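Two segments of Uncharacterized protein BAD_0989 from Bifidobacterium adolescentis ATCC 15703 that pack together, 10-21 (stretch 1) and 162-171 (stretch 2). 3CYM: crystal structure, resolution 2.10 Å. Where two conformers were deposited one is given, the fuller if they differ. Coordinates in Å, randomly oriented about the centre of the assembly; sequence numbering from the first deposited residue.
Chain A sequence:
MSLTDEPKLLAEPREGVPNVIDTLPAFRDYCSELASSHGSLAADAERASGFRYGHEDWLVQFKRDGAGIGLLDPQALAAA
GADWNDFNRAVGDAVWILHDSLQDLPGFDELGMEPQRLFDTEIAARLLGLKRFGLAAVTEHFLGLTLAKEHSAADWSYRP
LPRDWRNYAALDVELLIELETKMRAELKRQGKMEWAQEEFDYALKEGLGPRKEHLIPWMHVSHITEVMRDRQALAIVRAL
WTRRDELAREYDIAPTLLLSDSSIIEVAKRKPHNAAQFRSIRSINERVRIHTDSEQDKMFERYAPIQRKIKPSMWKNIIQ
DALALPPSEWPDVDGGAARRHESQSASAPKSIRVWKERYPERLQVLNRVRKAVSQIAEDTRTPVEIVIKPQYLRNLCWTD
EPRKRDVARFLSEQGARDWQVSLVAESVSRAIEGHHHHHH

Stretch 1, residues 10-21: LAEPREGVPNVI
Stretch 2 (162-171) PRDWRNYAAL

Stretch 2 is helical from Arg163 to Leu171, with Pro162 at the N-cap position. Within the stretch, i to i+4 bonds satisfy the N-H groups of Arg166 to Leu171, from Arg166 N to Pro162 O (3.1 Å) through Leu171 N to Asn167 O (2.8 Å). The helix continues beyond Leu171. Stretch 1 is mostly extended loop, interrupted by a type I turn from Pro13 to Gly16 that is closed by Gly16 N to Pro13 O at 3.1 Å. Gly16 has phi/psi 95/175, where a CB would jam against the preceding carbonyl O. The loop runs against the helix direction: Pro13 CA lies 5.9 Å from Leu171 CA, and Val17 CA lies 5.3 Å from Asn167 CA. The contact buries 580 Å² in total.

Two direct hydrogen bonds join the stretches. In both, a helix side chain donates to a loop carbonyl. Asn167 (chi1 t, chi2 47°) gives ND2 to Ala11 O at 2.9 Å, nearly straight at 177°. Arg166 (chi1 m, chi2 t, chi3 m, chi4 105°) gives NH1 to Pro18 O at 2.7 Å, more bent at 140°. Pro18 O lies at the edge of that guanidinium, near its plane, as suits an N-H donor.

Water 1 adds a bridge. It donates to Val17 O at 2.7 Å and to Asn19 OD1 at 2.6 Å, and accepts a weak bond from Arg166 NH1 at 2.8 Å. Asn19 has chi1 m and chi2 -16°.

Asn167 OD1 has no partner in the model. It is buried among carbons, 3.2 Å from Pro13 CD, 3.4 Å from Glu12 CA and 3.6 Å from Val17 CG2. The amide is thus satisfied on its nitrogen side and unpaired on its oxygen.

Glu12 (chi1 m, chi2 t, chi3 -10°) forms a long salt bridge, OE2 to Arg163 NH1 at 3.9 Å. The Arg163 chain is t, t, then chi3 148° and chi4 100°. Glu12 OE2 sits at the guanidinium edge, while Val17 CG2 lies over one face, 3.5 Å from Arg163 NH1.

Val17 (phi/psi -77/118, chi1 t) points toward the helix. Its CG1 is 3.5 Å from Arg166 NH1 and 3.6 Å from Asn167 N. Ala170 also points toward the other stretch, and its CB meets two prolines: Pro13 CG at 3.7 Å and Pro18 CD at 3.6 Å. Both rings are C-gamma exo. Leu171 (m, t) brings CD2 to 3.8 Å from Leu10 CD2, and its CG to 4.0 Å from Pro13 CD. Leu10 is t, p.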

# COMPACT_ATOMS: atom_id res chain seq x y z
N LEU A 10 12.98 -4.85 22.53
CA LEU A 10 13.24 -6.19 22.03
C LEU A 10 14.19 -6.04 20.84
O LEU A 10 13.77 -5.62 19.76
CB LEU A 10 11.94 -6.87 21.64
CG LEU A 10 11.96 -8.36 21.29
CD1 LEU A 10 12.38 -9.20 22.47
CD2 LEU A 10 10.60 -8.82 20.80
N ALA A 11 15.46 -6.34 21.08
CA ALA A 11 16.54 -6.18 20.08
C ALA A 11 16.61 -7.32 19.06
O ALA A 11 17.00 -7.09 17.91
CB ALA A 11 17.89 -6.03 20.78
N GLU A 12 16.28 -8.53 19.49
CA GLU A 12 16.26 -9.72 18.62
C GLU A 12 15.08 -10.61 19.00
O GLU A 12 14.55 -10.47 20.10
CB GLU A 12 17.56 -10.52 18.78
CG GLU A 12 18.84 -9.79 18.40
CD GLU A 12 19.98 -10.74 18.08
OE1 GLU A 12 19.83 -11.96 18.34
OE2 GLU A 12 21.01 -10.26 17.56
N PRO A 13 14.65 -11.53 18.10
CA PRO A 13 13.67 -12.55 18.48
C PRO A 13 14.20 -13.47 19.57
O PRO A 13 15.42 -13.60 19.74
CB PRO A 13 13.48 -13.35 17.19
CG PRO A 13 13.83 -12.43 16.12
CD PRO A 13 15.00 -11.67 16.67
N ARG A 14 13.27 -14.10 20.29
CA ARG A 14 13.60 -15.01 21.39
C ARG A 14 14.38 -16.22 20.89
O ARG A 14 15.26 -16.72 21.58
CB ARG A 14 12.33 -15.47 22.12
CG ARG A 14 11.47 -14.33 22.67
CD ARG A 14 10.12 -14.82 23.15
NE ARG A 14 9.03 -14.01 22.62
CZ ARG A 14 8.20 -14.41 21.66
NH1 ARG A 14 8.34 -15.62 21.13
NH2 ARG A 14 7.24 -13.61 21.22
N GLU A 15 14.07 -16.65 19.68
CA GLU A 15 14.70 -17.82 19.08
C GLU A 15 15.98 -17.46 18.32
O GLU A 15 16.66 -18.35 17.80
CB GLU A 15 13.71 -18.53 18.14
CG GLU A 15 13.07 -19.80 18.71
CD GLU A 15 12.39 -19.61 20.06
OE1 GLU A 15 12.56 -20.50 20.92
OE2 GLU A 15 11.69 -18.59 20.26
N GLY A 16 16.29 -16.17 18.27
CA GLY A 16 17.48 -15.69 17.58
C GLY A 16 17.16 -15.25 16.17
O GLY A 16 16.03 -15.41 15.69
N VAL A 17 18.17 -14.69 15.50
CA VAL A 17 18.05 -14.23 14.12
C VAL A 17 18.10 -15.45 13.19
O VAL A 17 19.08 -16.19 13.18
CB VAL A 17 19.17 -13.23 13.76
CG1 VAL A 17 18.87 -12.54 12.45
CG2 VAL A 17 19.32 -12.20 14.86
N PRO A 18 17.01 -15.68 12.43
CA PRO A 18 16.92 -16.81 11.50
C PRO A 18 17.79 -16.65 10.26
O PRO A 18 18.13 -15.54 9.88
CB PRO A 18 15.44 -16.82 11.09
CG PRO A 18 14.76 -15.83 11.95
CD PRO A 18 15.79 -14.87 12.42
N ASN A 19 18.15 -17.78 9.65
CA ASN A 19 18.77 -17.79 8.34
C ASN A 19 17.66 -17.71 7.31
O ASN A 19 16.53 -18.13 7.56
CB ASN A 19 19.56 -19.08 8.11
CG ASN A 19 20.66 -19.29 9.13
OD1 ASN A 19 21.05 -18.37 9.85
ND2 ASN A 19 21.17 -20.51 9.19
N VAL A 20 17.99 -17.18 6.14
CA VAL A 20 17.02 -17.11 5.05
C VAL A 20 16.80 -18.51 4.44
O VAL A 20 17.73 -19.31 4.32
CB VAL A 20 17.44 -16.03 4.00
CG1 VAL A 20 18.81 -16.31 3.43
CG2 VAL A 20 16.40 -15.87 2.89
N ILE A 21 15.54 -18.81 4.14
CA ILE A 21 15.17 -20.02 3.43
C ILE A 21 15.16 -19.70 1.94
O ILE A 21 14.34 -18.91 1.45
CB ILE A 21 13.82 -20.56 3.91
CG1 ILE A 21 13.92 -20.98 5.38
CG2 ILE A 21 13.41 -21.74 3.08
CD1 ILE A 21 12.60 -21.12 6.10
N PRO A 162 21.85 -9.04 4.81
CA PRO A 162 22.63 -8.78 6.03
C PRO A 162 21.91 -9.27 7.29
O PRO A 162 20.68 -9.39 7.29
CB PRO A 162 22.73 -7.25 6.07
CG PRO A 162 22.43 -6.79 4.69
CD PRO A 162 21.53 -7.80 4.08
N ARG A 163 22.66 -9.52 8.36
CA ARG A 163 22.10 -10.07 9.58
C ARG A 163 21.14 -9.10 10.29
O ARG A 163 20.14 -9.54 10.85
CB ARG A 163 23.20 -10.55 10.54
CG ARG A 163 22.69 -11.47 11.65
CD ARG A 163 23.80 -12.00 12.54
NE ARG A 163 23.32 -12.19 13.91
CZ ARG A 163 22.95 -13.35 14.44
NH1 ARG A 163 22.52 -13.39 15.69
NH2 ARG A 163 22.99 -14.47 13.73
N ASP A 164 21.45 -7.81 10.25
CA ASP A 164 20.58 -6.77 10.83
C ASP A 164 19.21 -6.70 10.16
O ASP A 164 18.19 -6.54 10.85
CB ASP A 164 21.24 -5.39 10.73
CG ASP A 164 22.44 -5.24 11.65
OD1 ASP A 164 22.32 -5.57 12.85
OD2 ASP A 164 23.49 -4.77 11.17
N TRP A 165 19.21 -6.84 8.83
CA TRP A 165 17.99 -6.81 8.01
C TRP A 165 17.13 -8.04 8.26
O TRP A 165 15.90 -7.93 8.38
CB TRP A 165 18.34 -6.76 6.52
CG TRP A 165 19.00 -5.49 6.03
CD1 TRP A 165 19.65 -4.55 6.78
CD2 TRP A 165 19.11 -5.07 4.67
NE1 TRP A 165 20.14 -3.56 5.97
CE2 TRP A 165 19.83 -3.85 4.67
CE3 TRP A 165 18.66 -5.59 3.45
CZ2 TRP A 165 20.11 -3.15 3.49
CZ3 TRP A 165 18.94 -4.90 2.29
CH2 TRP A 165 19.66 -3.69 2.31
N ARG A 166 17.78 -9.20 8.33
CA ARG A 166 17.12 -10.46 8.67
C ARG A 166 16.48 -10.35 10.05
O ARG A 166 15.39 -10.86 10.26
CB ARG A 166 18.10 -11.63 8.63
CG ARG A 166 18.40 -12.16 7.22
CD ARG A 166 19.12 -13.50 7.26
NE ARG A 166 20.56 -13.37 7.52
CZ ARG A 166 21.15 -13.66 8.67
NH1 ARG A 166 20.45 -14.10 9.70
NH2 ARG A 166 22.46 -13.50 8.80
N ASN A 167 17.18 -9.69 10.96
CA ASN A 167 16.69 -9.42 12.32
C ASN A 167 15.44 -8.53 12.33
O ASN A 167 14.46 -8.82 13.04
CB ASN A 167 17.81 -8.82 13.18
CG ASN A 167 17.41 -8.65 14.62
OD1 ASN A 167 16.86 -9.56 15.23
ND2 ASN A 167 17.70 -7.49 15.17
N TYR A 168 15.48 -7.45 11.55
CA TYR A 168 14.33 -6.57 11.34
C TYR A 168 13.12 -7.33 10.81
O TYR A 168 12.01 -7.16 11.30
CB TYR A 168 14.68 -5.41 10.39
CG TYR A 168 13.50 -4.55 9.96
CD1 TYR A 168 13.14 -3.40 10.67
CD2 TYR A 168 12.73 -4.88 8.83
CE1 TYR A 168 12.05 -2.60 10.28
CE2 TYR A 168 11.64 -4.11 8.44
CZ TYR A 168 11.31 -2.97 9.16
OH TYR A 168 10.23 -2.21 8.76
N ALA A 169 13.35 -8.15 9.78
CA ALA A 169 12.29 -8.89 9.12
C ALA A 169 11.67 -9.95 10.04
O ALA A 169 10.46 -10.18 10.02
CB ALA A 169 12.80 -9.51 7.84
N ALA A 170 12.52 -10.58 10.85
CA ALA A 170 12.08 -11.52 11.87
C ALA A 170 11.28 -10.83 12.97
O ALA A 170 10.21 -11.31 13.35
CB ALA A 170 13.26 -12.24 12.46
N LEU A 171 11.79 -9.71 13.47
CA LEU A 171 11.10 -8.96 14.53
C LEU A 171 9.71 -8.47 14.14
O LEU A 171 8.85 -8.30 15.00
CB LEU A 171 11.97 -7.82 15.08
CG LEU A 171 13.04 -8.26 16.10
CD1 LEU A 171 14.06 -7.14 16.29
CD2 LEU A 171 12.44 -8.69 17.44
O HOH W 1 21.09 -16.21 11.35